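Local coordinates for DUF1436 domain-containing protein (Neisseria meningitidis, PDB 2GKP) that is of unknown function but belongs to the CdiI-like immunity protein family, whose members neutralise toxins of contact-dependent growth inhibition, at residues L47-L59 / L148-K160. Sequence-based numbering, arbitrary orientation.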
ATOM      1  N   LEU A  47       8.060 -12.137  -6.188  1.00 11.82           N
ATOM      2  CA  LEU A  47       8.854 -11.615  -5.050  1.00 11.62           C
ATOM      3  C   LEU A  47      10.188 -11.011  -5.434  1.00 12.26           C
ATOM      4  O   LEU A  47      10.688 -10.144  -4.730  1.00 13.47           O
ATOM      5  CB  LEU A  47       9.084 -12.717  -4.035  1.00 11.58           C
ATOM      6  CG  LEU A  47       7.873 -13.330  -3.365  1.00 10.75           C
ATOM      7  CD1 LEU A  47       8.303 -14.382  -2.351  1.00 12.28           C
ATOM      8  CD2 LEU A  47       7.072 -12.267  -2.691  1.00 11.83           C
ATOM      9  N   ASP A  48      10.765 -11.474  -6.518  1.00 12.50           N
ATOM     10  CA  ASP A  48      12.065 -10.949  -6.970  1.00 13.22           C
ATOM     11  C   ASP A  48      11.934 -10.034  -8.165  1.00 15.21           C
ATOM     12  O   ASP A  48      12.876  -9.905  -8.966  1.00 16.06           O
ATOM     13  CB  ASP A  48      13.075 -12.083  -7.208  1.00 15.20           C
ATOM     14  CG  ASP A  48      12.635 -13.038  -8.277  1.00 15.90           C
ATOM     15  OD1 ASP A  48      11.480 -12.988  -8.717  1.00 15.55           O
ATOM     16  OD2 ASP A  48      13.460 -13.879  -8.689  1.00 19.31           O
ATOM     17  N   THR A  49      10.796  -9.353  -8.247  1.00 15.28           N
ATOM     18  CA  THR A  49      10.595  -8.312  -9.244  0.60 16.31           C
ATOM     19  C   THR A  49      11.764  -7.355  -9.200  1.00 17.05           C
ATOM     20  O   THR A  49      12.245  -7.032  -8.124  1.00 16.79           O
ATOM     21  CB  THR A  49       9.333  -7.536  -8.918  0.60 16.14           C
ATOM     22  OG1 THR A  49       8.238  -8.411  -9.028  0.60 16.69           O
ATOM     23  CG2 THR A  49       9.108  -6.429  -9.932  0.60 16.49           C
ATOM     24  N   ASP A  50      12.195  -6.893 -10.371  1.00 18.64           N
ATOM     25  CA  ASP A  50      13.306  -5.984 -10.381  1.00 19.81           C
ATOM     26  C   ASP A  50      12.945  -4.646  -9.751  1.00 19.14           C
ATOM     27  O   ASP A  50      11.765  -4.266  -9.697  1.00 19.84           O
ATOM     28  CB  ASP A  50      13.835  -5.808 -11.798  1.00 21.22           C
ATOM     29  CG  ASP A  50      12.940  -4.996 -12.631  1.00 25.61           C
ATOM     30  OD1 ASP A  50      12.001  -5.538 -13.253  1.00 29.01           O
ATOM     31  OD2 ASP A  50      13.217  -3.779 -12.692  1.00 28.24           O
ATOM     32  N   ASN A  51      13.952  -3.967  -9.231  1.00 18.25           N
ATOM     33  CA  ASN A  51      13.710  -2.691  -8.544  1.00 18.08           C
ATOM     34  C   ASN A  51      13.001  -1.660  -9.437  1.00 18.28           C
ATOM     35  O   ASN A  51      12.118  -0.950  -8.968  1.00 19.01           O
ATOM     36  CB  ASN A  51      15.008  -2.146  -8.003  1.00 19.28           C
ATOM     37  CG  ASN A  51      15.499  -2.940  -6.803  1.00 20.53           C
ATOM     38  OD1 ASN A  51      14.751  -3.741  -6.265  1.00 25.80           O
ATOM     39  ND2 ASN A  51      16.726  -2.714  -6.380  1.00 23.23           N
ATOM     40  N   GLU A  52      13.367  -1.579 -10.716  1.00 19.32           N
ATOM     41  CA  GLU A  52      12.714  -0.600 -11.579  0.50 19.52           C
ATOM     42  C   GLU A  52      11.197  -0.865 -11.725  1.00 19.61           C
ATOM     43  O   GLU A  52      10.393   0.100 -11.673  1.00 19.66           O
ATOM     44  CB  GLU A  52      13.474  -0.494 -12.917  0.50 20.23           C
ATOM     45  CG  GLU A  52      13.203   0.772 -13.727  0.50 20.53           C
ATOM     46  CD  GLU A  52      11.934   0.648 -14.542  0.50 21.72           C
ATOM     47  OE1 GLU A  52      11.520  -0.503 -14.763  0.50 22.84           O
ATOM     48  OE2 GLU A  52      11.351   1.674 -14.972  0.50 23.20           O
ATOM     49  N   THR A  53      10.780  -2.133 -11.815  1.00 18.80           N
ATOM     50  CA  THR A  53       9.367  -2.463 -11.947  1.00 19.18           C
ATOM     51  C   THR A  53       8.665  -2.174 -10.611  1.00 17.96           C
ATOM     52  O   THR A  53       7.542  -1.660 -10.591  1.00 18.68           O
ATOM     53  CB  THR A  53       9.156  -3.966 -12.365  1.00 19.23           C
ATOM     54  OG1 THR A  53       9.817  -4.192 -13.618  1.00 22.21           O
ATOM     55  CG2 THR A  53       7.679  -4.295 -12.538  1.00 20.74           C
ATOM     56  N   LEU A  54       9.309  -2.509  -9.506  1.00 17.42           N
ATOM     57  CA  LEU A  54       8.703  -2.286  -8.201  1.00 17.06           C
ATOM     58  C   LEU A  54       8.551  -0.768  -7.947  1.00 16.12           C
ATOM     59  O   LEU A  54       7.462  -0.297  -7.553  1.00 15.20           O
ATOM     60  CB  LEU A  54       9.559  -2.925  -7.107  1.00 16.53           C
ATOM     61  CG  LEU A  54       9.094  -2.755  -5.644  1.00 16.63           C
ATOM     62  CD1 LEU A  54       7.607  -3.202  -5.508  1.00 17.57           C
ATOM     63  CD2 LEU A  54      10.017  -3.424  -4.636  1.00 19.05           C
ATOM     64  N   GLY A  55       9.602   0.004  -8.214  1.00 17.30           N
ATOM     65  CA  GLY A  55       9.493   1.479  -8.076  1.00 16.56           C
ATOM     66  C   GLY A  55       8.406   2.096  -8.962  1.00 16.46           C
ATOM     67  O   GLY A  55       7.554   2.910  -8.508  1.00 16.78           O
ATOM     68  N   THR A  56       8.390   1.717 -10.239  1.00 17.09           N
ATOM     69  CA  THR A  56       7.353   2.214 -11.156  1.00 17.37           C
ATOM     70  C   THR A  56       5.947   1.845 -10.724  1.00 17.02           C
ATOM     71  O   THR A  56       5.010   2.645 -10.837  1.00 16.22           O
ATOM     72  CB  THR A  56       7.655   1.724 -12.591  1.00 18.56           C
ATOM     73  OG1 THR A  56       8.897   2.296 -12.998  1.00 21.58           O
ATOM     74  CG2 THR A  56       6.566   2.094 -13.597  1.00 19.93           C
ATOM     75  N   THR A  57       5.772   0.613 -10.256  1.00 15.44           N
ATOM     76  CA  THR A  57       4.439   0.184  -9.864  1.00 15.12           C
ATOM     77  C   THR A  57       3.969   0.993  -8.656  1.00 14.05           C
ATOM     78  O   THR A  57       2.817   1.377  -8.604  1.00 14.53           O
ATOM     79  CB  THR A  57       4.434  -1.356  -9.548  1.00 14.79           C
ATOM     80  OG1 THR A  57       4.936  -2.041 -10.706  1.00 17.80           O
ATOM     81  CG2 THR A  57       3.039  -1.863  -9.222  1.00 15.58           C
ATOM     82  N   VAL A  58       4.853   1.235  -7.688  1.00 12.93           N
ATOM     83  CA  VAL A  58       4.454   2.022  -6.512  1.00 13.07           C
ATOM     84  C   VAL A  58       4.209   3.480  -6.904  1.00 13.03           C
ATOM     85  O   VAL A  58       3.208   4.092  -6.468  1.00 13.18           O
ATOM     86  CB  VAL A  58       5.466   1.865  -5.354  1.00 13.87           C
ATOM     87  CG1 VAL A  58       5.215   2.897  -4.256  1.00 16.60           C
ATOM     88  CG2 VAL A  58       5.320   0.464  -4.785  1.00 14.79           C
ATOM     89  N   LEU A  59       5.044   4.030  -7.783  1.00 13.47           N
ATOM     90  CA  LEU A  59       4.737   5.405  -8.289  1.00 13.51           C
ATOM     91  C   LEU A  59       3.373   5.485  -8.992  1.00 14.02           C
ATOM     92  O   LEU A  59       2.613   6.473  -8.814  1.00 13.79           O
ATOM     93  CB  LEU A  59       5.848   5.937  -9.201  1.00 13.77           C
ATOM     94  CG  LEU A  59       7.152   6.245  -8.480  1.00 14.10           C
ATOM     95  CD1 LEU A  59       8.291   6.376  -9.505  1.00 15.78           C
ATOM     96  CD2 LEU A  59       7.047   7.529  -7.639  1.00 15.79           C
ATOM     97  N   LEU A 148      11.330  12.244  -4.873  1.00 14.94           N
ATOM     98  CA  LEU A 148      11.115  12.179  -6.320  1.00 14.51           C
ATOM     99  C   LEU A 148      12.382  12.494  -7.121  1.00 15.83           C
ATOM    100  O   LEU A 148      12.401  12.336  -8.341  1.00 15.67           O
ATOM    101  CB  LEU A 148       9.946  13.071  -6.764  1.00 13.48           C
ATOM    102  CG  LEU A 148       8.563  12.669  -6.219  1.00 15.48           C
ATOM    103  CD1 LEU A 148       7.560  13.690  -6.738  1.00 15.58           C
ATOM    104  CD2 LEU A 148       8.223  11.233  -6.692  1.00 14.95           C
ATOM    105  N   ASP A 149      13.450  12.884  -6.428  1.00 15.47           N
ATOM    106  CA  ASP A 149      14.756  12.972  -7.089  1.00 17.03           C
ATOM    107  C   ASP A 149      15.210  11.581  -7.526  1.00 17.53           C
ATOM    108  O   ASP A 149      16.015  11.430  -8.457  1.00 19.05           O
ATOM    109  CB  ASP A 149      15.845  13.417  -6.105  1.00 16.89           C
ATOM    110  CG  ASP A 149      15.633  14.808  -5.517  1.00 18.24           C
ATOM    111  OD1 ASP A 149      14.857  15.647  -6.030  1.00 17.26           O
ATOM    112  OD2 ASP A 149      16.292  15.070  -4.492  1.00 23.13           O
ATOM    113  N   ASN A 150      14.783  10.569  -6.761  1.00 17.35           N
ATOM    114  CA  ASN A 150      15.229   9.184  -6.967  1.00 17.98           C
ATOM    115  C   ASN A 150      14.579   8.550  -8.185  1.00 18.25           C
ATOM    116  O   ASN A 150      13.411   8.808  -8.456  1.00 18.91           O
ATOM    117  CB  ASN A 150      14.971   8.339  -5.693  1.00 18.46           C
ATOM    118  CG  ASN A 150      15.831   8.781  -4.502  1.00 17.20           C
ATOM    119  OD1 ASN A 150      15.322   9.324  -3.522  1.00 18.20           O
ATOM    120  ND2 ASN A 150      17.159   8.594  -4.608  1.00 20.09           N
ATOM    121  N   SER A 151      15.334   7.705  -8.894  1.00 18.11           N
ATOM    122  CA  SER A 151      14.792   6.965 -10.027  1.00 19.21           C
ATOM    123  C   SER A 151      13.865   5.878  -9.517  1.00 18.72           C
ATOM    124  O   SER A 151      13.961   5.510  -8.333  1.00 19.06           O
ATOM    125  CB  SER A 151      15.908   6.279 -10.774  1.00 18.71           C
ATOM    126  OG  SER A 151      16.565   5.348  -9.917  1.00 21.23           O
ATOM    127  N   PRO A 152      12.955   5.384 -10.383  1.00 18.66           N
ATOM    128  CA  PRO A 152      12.150   4.233 -10.020  1.00 19.06           C
ATOM    129  C   PRO A 152      12.969   3.085  -9.457  1.00 19.42           C
ATOM    130  O   PRO A 152      12.503   2.422  -8.526  1.00 18.40           O
ATOM    131  CB  PRO A 152      11.457   3.851 -11.334  1.00 19.27           C
ATOM    132  CG  PRO A 152      11.297   5.179 -12.048  1.00 18.90           C
ATOM    133  CD  PRO A 152      12.558   5.942 -11.700  1.00 19.77           C
ATOM    134  N   GLU A 153      14.167   2.846  -9.996  1.00 20.08           N
ATOM    135  CA  GLU A 153      14.997   1.751  -9.473  0.50 20.06           C
ATOM    136  C   GLU A 153      15.484   1.989  -8.034  1.00 19.95           C
ATOM    137  O   GLU A 153      15.431   1.061  -7.215  1.00 19.58           O
ATOM    138  CB  GLU A 153      16.141   1.432 -10.434  0.50 20.28           C
ATOM    139  CG  GLU A 153      16.670   0.036 -10.312  0.50 20.65           C
ATOM    140  CD  GLU A 153      17.964  -0.085  -9.496  0.50 23.30           C
ATOM    141  OE1 GLU A 153      18.270   0.792  -8.670  0.50 24.06           O
ATOM    142  OE2 GLU A 153      18.677  -1.104  -9.672  0.50 24.20           O
ATOM    143  N   GLU A 154      15.886   3.201  -7.701  1.00 18.62           N
ATOM    144  CA  GLU A 154      16.254   3.576  -6.358  1.00 18.12           C
ATOM    145  C   GLU A 154      15.059   3.498  -5.411  1.00 17.96           C
ATOM    146  O   GLU A 154      15.195   3.073  -4.254  1.00 19.28           O
ATOM    147  CB  GLU A 154      16.820   4.983  -6.367  1.00 18.28           C
ATOM    148  CG  GLU A 154      18.202   4.977  -7.007  1.00 18.40           C
ATOM    149  CD  GLU A 154      18.692   6.349  -7.292  1.00 23.72           C
ATOM    150  OE1 GLU A 154      17.947   7.330  -7.159  1.00 23.74           O
ATOM    151  OE2 GLU A 154      19.863   6.450  -7.698  1.00 26.00           O
ATOM    152  N   ILE A 155      13.890   3.904  -5.889  1.00 17.13           N
ATOM    153  CA  ILE A 155      12.687   3.748  -5.089  1.00 17.09           C
ATOM    154  C   ILE A 155      12.419   2.264  -4.805  1.00 17.30           C
ATOM    155  O   ILE A 155      12.124   1.896  -3.655  1.00 17.16           O
ATOM    156  CB  ILE A 155      11.526   4.516  -5.731  1.00 16.78           C
ATOM    157  CG1 ILE A 155      11.861   6.017  -5.703  1.00 16.87           C
ATOM    158  CG2 ILE A 155      10.230   4.259  -4.967  1.00 14.78           C
ATOM    159  CD1 ILE A 155      10.962   6.855  -6.566  1.00 15.70           C
ATOM    160  N   GLY A 156      12.560   1.405  -5.813  1.00 16.97           N
ATOM    161  CA  GLY A 156      12.388  -0.042  -5.618  1.00 17.99           C
ATOM    162  C   GLY A 156      13.344  -0.598  -4.584  1.00 17.81           C
ATOM    163  O   GLY A 156      12.929  -1.412  -3.725  1.00 17.83           O
ATOM    164  N   ALA A 157      14.606  -0.154  -4.619  1.00 18.24           N
ATOM    165  CA  ALA A 157      15.579  -0.568  -3.613  1.00 18.43           C
ATOM    166  C   ALA A 157      15.136  -0.166  -2.203  1.00 18.77           C
ATOM    167  O   ALA A 157      15.287  -0.943  -1.222  1.00 18.81           O
ATOM    168  CB  ALA A 157      17.030  -0.072  -3.938  1.00 20.12           C
ATOM    169  N   GLY A 158      14.623   1.051  -2.067  1.00 18.24           N
ATOM    170  CA  GLY A 158      14.219   1.515  -0.754  1.00 17.04           C
ATOM    171  C   GLY A 158      12.963   0.788  -0.296  1.00 16.13           C
ATOM    172  O   GLY A 158      12.795   0.524   0.888  1.00 16.48           O
ATOM    173  N   LEU A 159      12.104   0.404  -1.226  1.00 15.41           N
ATOM    174  CA  LEU A 159      10.925  -0.399  -0.851  1.00 15.84           C
ATOM    175  C   LEU A 159      11.320  -1.756  -0.298  1.00 15.25           C
ATOM    176  O   LEU A 159      10.763  -2.215   0.720  1.00 14.94           O
ATOM    177  CB  LEU A 159       9.979  -0.583  -2.041  1.00 16.05           C
ATOM    178  CG  LEU A 159       9.341   0.751  -2.459  1.00 17.20           C
ATOM    179  CD1 LEU A 159       8.936   0.735  -3.925  1.00 17.33           C
ATOM    180  CD2 LEU A 159       8.146   1.004  -1.573  1.00 17.21           C
ATOM    181  N   LYS A 160      12.265  -2.413  -0.980  1.00 16.46           N
ATOM    182  CA  LYS A 160      12.721  -3.730  -0.545  1.00 16.86           C
ATOM    183  C   LYS A 160      13.430  -3.623   0.807  1.00 16.00           C
ATOM    184  O   LYS A 160      13.296  -4.511   1.667  1.00 15.59           O
ATOM    185  CB  LYS A 160      13.645  -4.331  -1.619  1.00 16.50           C
ATOM    186  CG  LYS A 160      12.848  -4.765  -2.819  1.00 19.15           C
ATOM    187  CD  LYS A 160      13.678  -5.624  -3.768  1.00 19.23           C
ATOM    188  CE  LYS A 160      12.988  -5.829  -5.110  1.00 21.76           C
ATOM    189  NZ  LYS A 160      13.877  -6.613  -6.067  1.00 23.88           N
TER
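Helices 51-59 and 152-160 cross almost perpendicularly, at 91°, with axes 6.5 Å apart at closest; the CA atoms of Glu-52 and Glu-153, and those of Gly-55 and Gly-156, lie nearest each other. Neither glycine has a side chain to hold the backbones apart. Each sends a CA-H...O contact across the crossing: Gly-55 CA lies 3.2 Å from Pro-152 O, and Gly-156 CA lies 3.5 Å from Asn-51 O. Both carbonyls also accept the ordinary helical bond within their own helix.

Each helix puts one knob into a hole of the other. Asn-51 sits among Glu-153, Gly-156, Ala-157 and Lys-160. With CG turned anti to the carbonyl carbon (chi1 -72°), its amide lies against the 156-157 backbone and brings ND2 to 3.6 Å from Ala-157 CB. The Pro-152 ring sits among Glu-52, Gly-55, Thr-56 and Leu-59, with CB 3.4 Å from Thr-56 OG1.

Lys-160 reaches past Asn-51 with its chain extended beyond CG. Its NZ donates to Thr-49 O at 2.7 Å, nearly in line with the carbonyl (C=O...N angle 165°). This ties the loop before helix 51-59 to the other helix. On the side facing the sheet, Val-58 CG2 and Leu-159 CD1 meet tip to tip at 3.7 Å, and both residues pack on Ile-116 of strand 112-119. The side chains of Leu-59 and Ile-155 cross at about a right angle, with CD1 of Leu-59 4.0 Å from CD1 of Ile-155.

Asp-50 caps helix 51-59 through Thr-53 N, while Ser-151 and Glu-154 form a capping box on the other helix. The arrangement is a close glycine-to-glycine helix crossing with CA-H...O contacts, laid against the antiparallel sheet of this CdiI-like fold.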